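Local structure of exoglucanase A (Cellulomonas fimi, 7CBD) at residues A40-V45 against Q419-V424; A340-F345 against P429-T434. The protein hydrolyses beta-1,4-glucosidic linkages of cellulose with inversion of anomeric configuration, releasing cellobiose through the family 6 catalytic domain described here. All coordinates share one frame; numbering follows the deposited sequence.

Interaction 1. Residues A40-V45 against Q419-V424; sequences AKMRTV and QFVTLV
M42 and F420 form a Met-aromatic contact where two helices of the distorted alpha/beta barrel of the glycoside hydrolase family 6 catalytic domain, 36-45 near the start of the chain and 417-425 near its end, pack almost perpendicularly. The axes of the two short segments stand 10.7 Å apart at closest approach, with a signed crossing angle of 91°, and the contact is mostly buried.

The Met-aromatic component is an edge contact. M42 SD lies 5.0 Å from the centroid of the F420 ring and 74° off its normal. Extended beyond CG, the M42 chain runs past the phenylalanine in the opposite sense, with CG 3.7 Å from F420 CE2; the terminal CE is 3.7 Å from F420 CD2 and also touches V421 CG2.

The remaining apolar contacts come from valines and from the aliphatic root of a lysine. V45 and F420 reach toward each other tip to tip, CG1 of V45 lying in the ring plane at the edge, 3.9 Å from F420 CZ. CB of F420 points toward helix 36-45, and CG is anti to the backbone N (chi1 -171°). One turn on, V424 CG2 covers one face of the ring near its rim. W415, outside the two segments, also meets the ring, as does V25 of helix 19-30. K41 CB packs on V424 CG1 at 3.7 Å.

Polar contact between the segments is carried by one water, close to the last turn of helix 417-425. It accepts a hydrogen bond from K41 NZ at 3.1 Å and donates one to V424 O at 2.9 Å.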
loop_
_atom_site.group_PDB
_atom_site.type_symbol
_atom_site.label_atom_id
_atom_site.label_comp_id
_atom_site.label_asym_id
_atom_site.label_seq_id
_atom_site.Cartn_x
_atom_site.Cartn_y
_atom_site.Cartn_z
ATOM N N ALA A 40 -10.036 7.453 -22.084
ATOM C CA ALA A 40 -8.879 6.782 -22.674
ATOM C C ALA A 40 -7.777 6.554 -21.641
ATOM O O ALA A 40 -7.114 5.506 -21.644
ATOM C CB ALA A 40 -8.360 7.593 -23.865
ATOM N N LYS A 41 -7.558 7.530 -20.754
ATOM C CA LYS A 41 -6.577 7.352 -19.685
ATOM C C LYS A 41 -7.001 6.245 -18.728
ATOM O O LYS A 41 -6.174 5.429 -18.301
ATOM C CB LYS A 41 -6.406 8.656 -18.910
ATOM C CG LYS A 41 -5.742 9.787 -19.677
ATOM C CD LYS A 41 -5.703 11.023 -18.784
ATOM C CE LYS A 41 -4.815 12.125 -19.320
ATOM N NZ LYS A 41 -4.720 13.238 -18.329
ATOM N N MET A 42 -8.290 6.203 -18.378
ATOM C CA MET A 42 -8.784 5.124 -17.529
ATOM C C MET A 42 -8.554 3.764 -18.180
ATOM O O MET A 42 -8.165 2.807 -17.503
ATOM C CB MET A 42 -10.261 5.335 -17.201
ATOM C CG MET A 42 -10.522 6.561 -16.351
ATOM S SD MET A 42 -12.265 6.681 -15.899
ATOM C CE MET A 42 -12.206 7.984 -14.672
ATOM N N ARG A 43 -8.756 3.664 -19.499
ATOM C CA ARG A 43 -8.498 2.395 -20.172
ATOM C C ARG A 43 -7.038 1.973 -20.034
ATOM O O ARG A 43 -6.745 0.786 -19.865
ATOM C CB ARG A 43 -8.933 2.466 -21.634
ATOM C CG ARG A 43 -10.447 2.585 -21.793
ATOM C CD ARG A 43 -10.906 2.349 -23.221
ATOM N NE ARG A 43 -10.381 3.345 -24.154
ATOM C CZ ARG A 43 -11.022 4.457 -24.512
ATOM N NH1 ARG A 43 -12.218 4.748 -24.007
ATOM N NH2 ARG A 43 -10.459 5.288 -25.380
ATOM N N THR A 44 -6.107 2.931 -20.080
ATOM C CA THR A 44 -4.701 2.599 -19.848
ATOM C C THR A 44 -4.487 2.054 -18.442
ATOM O O THR A 44 -3.759 1.073 -18.248
ATOM C CB THR A 44 -3.830 3.833 -20.072
ATOM O OG1 THR A 44 -4.015 4.292 -21.411
ATOM C CG2 THR A 44 -2.353 3.507 -19.840
ATOM N N VAL A 45 -5.124 2.672 -17.448
ATOM C CA VAL A 45 -4.983 2.217 -16.067
ATOM C C VAL A 45 -5.432 0.767 -15.921
ATOM O O VAL A 45 -4.828 -0.011 -15.167
ATOM C CB VAL A 45 -5.754 3.168 -15.134
ATOM C CG1 VAL A 45 -5.843 2.614 -13.715
ATOM C CG2 VAL A 45 -5.105 4.543 -15.127
ATOM N N GLN A 419 -13.436 9.614 -6.522
ATOM C CA GLN A 419 -12.034 9.464 -6.173
ATOM C C GLN A 419 -11.232 8.933 -7.353
ATOM O O GLN A 419 -10.125 9.413 -7.619
ATOM C CB GLN A 419 -11.901 8.537 -4.975
ATOM C CG GLN A 419 -10.473 8.339 -4.520
ATOM C CD GLN A 419 -10.377 7.303 -3.430
ATOM O OE1 GLN A 419 -10.750 6.149 -3.633
ATOM N NE2 GLN A 419 -9.901 7.712 -2.252
ATOM N N PHE A 420 -11.777 7.959 -8.088
ATOM C CA PHE A 420 -11.042 7.446 -9.239
ATOM C C PHE A 420 -10.873 8.513 -10.312
ATOM O O PHE A 420 -9.812 8.600 -10.935
ATOM C CB PHE A 420 -11.696 6.197 -9.820
ATOM C CG PHE A 420 -10.851 5.514 -10.862
ATOM C CD1 PHE A 420 -9.626 4.948 -10.525
ATOM C CD2 PHE A 420 -11.266 5.446 -12.179
ATOM C CE1 PHE A 420 -8.848 4.322 -11.472
ATOM C CE2 PHE A 420 -10.482 4.814 -13.134
ATOM C CZ PHE A 420 -9.277 4.252 -12.779
ATOM N N VAL A 421 -11.903 9.332 -10.542
ATOM C CA VAL A 421 -11.767 10.441 -11.484
ATOM C C VAL A 421 -10.594 11.329 -11.085
ATOM O O VAL A 421 -9.730 11.661 -11.909
ATOM C CB VAL A 421 -13.086 11.227 -11.569
ATOM C CG1 VAL A 421 -12.881 12.567 -12.265
ATOM C CG2 VAL A 421 -14.140 10.408 -12.285
ATOM N N THR A 422 -10.542 11.717 -9.807
ATOM C CA THR A 422 -9.457 12.568 -9.326
ATOM C C THR A 422 -8.112 11.859 -9.416
ATOM O O THR A 422 -7.111 12.465 -9.820
ATOM C CB THR A 422 -9.749 12.991 -7.889
ATOM O OG1 THR A 422 -10.932 13.794 -7.879
ATOM C CG2 THR A 422 -8.594 13.789 -7.300
ATOM N N LEU A 423 -8.071 10.570 -9.050
ATOM C CA LEU A 423 -6.821 9.816 -9.095
ATOM C C LEU A 423 -6.229 9.809 -10.496
ATOM O O LEU A 423 -5.008 9.925 -10.662
ATOM C CB LEU A 423 -7.052 8.380 -8.630
ATOM C CG LEU A 423 -7.153 8.173 -7.121
ATOM C CD1 LEU A 423 -7.641 6.762 -6.835
ATOM C CD2 LEU A 423 -5.811 8.427 -6.448
ATOM N N VAL A 424 -7.077 9.668 -11.519
ATOM C CA VAL A 424 -6.591 9.644 -12.895
ATOM C C VAL A 424 -6.223 11.047 -13.365
ATOM O O VAL A 424 -5.151 11.264 -13.944
ATOM C CB VAL A 424 -7.626 8.966 -13.812
ATOM C CG1 VAL A 424 -7.175 9.017 -15.268
ATOM C CG2 VAL A 424 -7.848 7.530 -13.379
HETATM O O HOH W 1 -3.176 11.785 -16.009
#

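Interaction 2. Residues A340-F345 against P429-T434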
loop_
_atom_site.group_PDB
_atom_site.type_symbol
_atom_site.label_atom_id
_atom_site.label_comp_id
_atom_site.label_asym_id
_atom_site.label_seq_id
_atom_site.Cartn_x
_atom_site.Cartn_y
_atom_site.Cartn_z
ATOM N N ALA A 340 -5.511 13.222 -4.099
ATOM C CA ALA A 340 -4.453 12.275 -4.427
ATOM C C ALA A 340 -4.551 11.836 -5.888
ATOM O O ALA A 340 -5.637 11.797 -6.480
ATOM C CB ALA A 340 -4.557 11.054 -3.516
ATOM N N GLY A 341 -3.390 11.513 -6.467
ATOM C CA GLY A 341 -3.321 11.038 -7.831
ATOM C C GLY A 341 -2.504 9.763 -7.933
ATOM O O GLY A 341 -1.673 9.456 -7.079
ATOM N N ILE A 342 -2.761 9.018 -9.011
ATOM C CA ILE A 342 -2.002 7.806 -9.301
ATOM C C ILE A 342 -0.528 8.150 -9.487
ATOM O O ILE A 342 -0.180 9.214 -10.015
ATOM C CB ILE A 342 -2.606 7.124 -10.542
ATOM C CG1 ILE A 342 -3.962 6.507 -10.184
ATOM C CG2 ILE A 342 -1.677 6.082 -11.127
ATOM C CD1 ILE A 342 -4.766 6.013 -11.374
ATOM N N GLY A 343 0.347 7.260 -9.034
ATOM C CA GLY A 343 1.785 7.434 -9.156
ATOM C C GLY A 343 2.396 6.637 -10.292
ATOM O O GLY A 343 1.739 6.328 -11.296
ATOM N N ARG A 344 3.675 6.300 -10.136
ATOM C CA ARG A 344 4.394 5.553 -11.160
ATOM C C ARG A 344 3.730 4.207 -11.424
ATOM O O ARG A 344 3.295 3.512 -10.500
ATOM C CB ARG A 344 5.833 5.318 -10.698
ATOM C CG ARG A 344 6.711 6.555 -10.747
ATOM C CD ARG A 344 7.317 6.736 -12.125
ATOM N NE ARG A 344 8.245 5.660 -12.478
ATOM C CZ ARG A 344 9.552 5.671 -12.211
ATOM N NH1 ARG A 344 10.100 6.700 -11.578
ATOM N NH2 ARG A 344 10.318 4.648 -12.585
ATOM N N PHE A 345 3.668 3.829 -12.694
ATOM C CA PHE A 345 3.143 2.522 -13.036
ATOM C C PHE A 345 4.057 1.432 -12.471
ATOM O O PHE A 345 5.270 1.631 -12.320
ATOM C CB PHE A 345 3.051 2.373 -14.554
ATOM C CG PHE A 345 1.826 3.016 -15.166
ATOM C CD1 PHE A 345 1.087 3.976 -14.479
ATOM C CD2 PHE A 345 1.421 2.655 -16.441
ATOM C CE1 PHE A 345 -0.045 4.557 -15.063
ATOM C CE2 PHE A 345 0.304 3.222 -17.017
ATOM C CZ PHE A 345 -0.430 4.174 -16.335
ATOM N N PRO A 429 3.601 10.275 -12.942
ATOM C CA PRO A 429 3.570 10.884 -14.281
ATOM C C PRO A 429 2.178 10.890 -14.909
ATOM O O PRO A 429 1.293 10.140 -14.493
ATOM C CB PRO A 429 4.501 9.981 -15.095
ATOM C CG PRO A 429 5.407 9.350 -14.081
ATOM C CD PRO A 429 4.570 9.166 -12.859
ATOM N N VAL A 430 1.977 11.780 -15.882
ATOM C CA VAL A 430 0.707 11.792 -16.583
ATOM C C VAL A 430 0.468 10.433 -17.232
ATOM O O VAL A 430 1.397 9.665 -17.516
ATOM C CB VAL A 430 0.628 12.926 -17.619
ATOM C CG1 VAL A 430 0.728 14.278 -16.929
ATOM C CG2 VAL A 430 1.721 12.765 -18.677
ATOM N N ILE A 431 -0.803 10.126 -17.452
ATOM C CA ILE A 431 -1.200 8.877 -18.085
ATOM C C ILE A 431 -1.526 9.149 -19.546
ATOM O O ILE A 431 -2.224 10.117 -19.863
ATOM C CB ILE A 431 -2.405 8.264 -17.351
ATOM C CG1 ILE A 431 -2.023 7.898 -15.909
ATOM C CG2 ILE A 431 -2.939 7.055 -18.103
ATOM C CD1 ILE A 431 -3.233 7.645 -15.022
ATOM N N GLY A 432 -1.015 8.303 -20.435
ATOM C CA GLY A 432 -1.408 8.350 -21.831
ATOM C C GLY A 432 -2.676 7.545 -22.066
ATOM O O GLY A 432 -2.994 6.635 -21.320
ATOM N N GLY A 433 -3.407 7.897 -23.118
ATOM C CA GLY A 433 -4.652 7.209 -23.414
ATOM C C GLY A 433 -4.459 5.960 -24.257
ATOM O O GLY A 433 -3.509 5.836 -25.029
ATOM N N THR A 434 -5.381 5.014 -24.089
ATOM C CA THR A 434 -5.461 3.805 -24.903
ATOM C C THR A 434 -6.797 3.820 -25.629
ATOM O O THR A 434 -7.833 4.089 -25.011
ATOM C CB THR A 434 -5.377 2.546 -24.023
ATOM O OG1 THR A 434 -4.098 2.488 -23.386
ATOM C CG2 THR A 434 -5.570 1.291 -24.864
HETATM O O HOH W 2 0.970 7.569 -13.657
#
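P429 O and G343 O are joined by one water that donates to both, at 2.7 Å to P429 O and 2.8 Å to G343 O. With both of its protons directed to backbone carbonyls, this water ties two loops together where their main chains have no direct hydrogen bond to each other.

Beside the bridge, the aliphatic part of R344 crosses the proline ring obliquely. R344 CD lies 3.7 Å from P429 CD and 3.8 Å from P429 CG, so the methylene rests against the CD-CG side of the ring. The peptide bond preceding P429 is cis. R344 bends at chi2 (-86°), which turns CD onto the proline even though its CB points away from the other loop; the charged end continues to a salt bridge between NH2 and E347 OE1.

The two segments are irregular loops of the family 6 catalytic domain: 340-345 leads into strand 347-348, whereas the loop 429-434 belongs to the tail that follows helix 417-425. The backbone of I342 is hydrogen-bonded to both L423 and Y428, which fixes the first loop to that helix and to the residue just before the proline.

The apolar half of the contact centres on I431, whose CB points toward 340-345. Its side chain crosses that of F345 at about a right angle, CG1 lying 4.0 Å from F345 CE1 in an oblique approach to the ring. W363 meets the same ring with planes inclined at about 80°. I431 CD1 also touches I342 CD1, at 4.3 Å.

Interactions 1 and 2 adjoin, their centres about 8 Å apart, and their segments alternate along the chain. Segment 429-434 follows helix 417-425 and passes beside helix 36-45, where T44 OG1 lies 2.6 Å from G432 O and 2.7 Å from T434 OG1, both probable hydrogen bonds. The apolar layers are continuous as well: I431 touches K41 and V45, while I342 packs on V424. Together the contacts attach the C-terminal tail to an early helix and to the loop before strand 347-348. The side chains of F420 and I342 are each about 12 Å from that of D371, a predicted active-site residue, which puts these two side chains beyond direct contact with it.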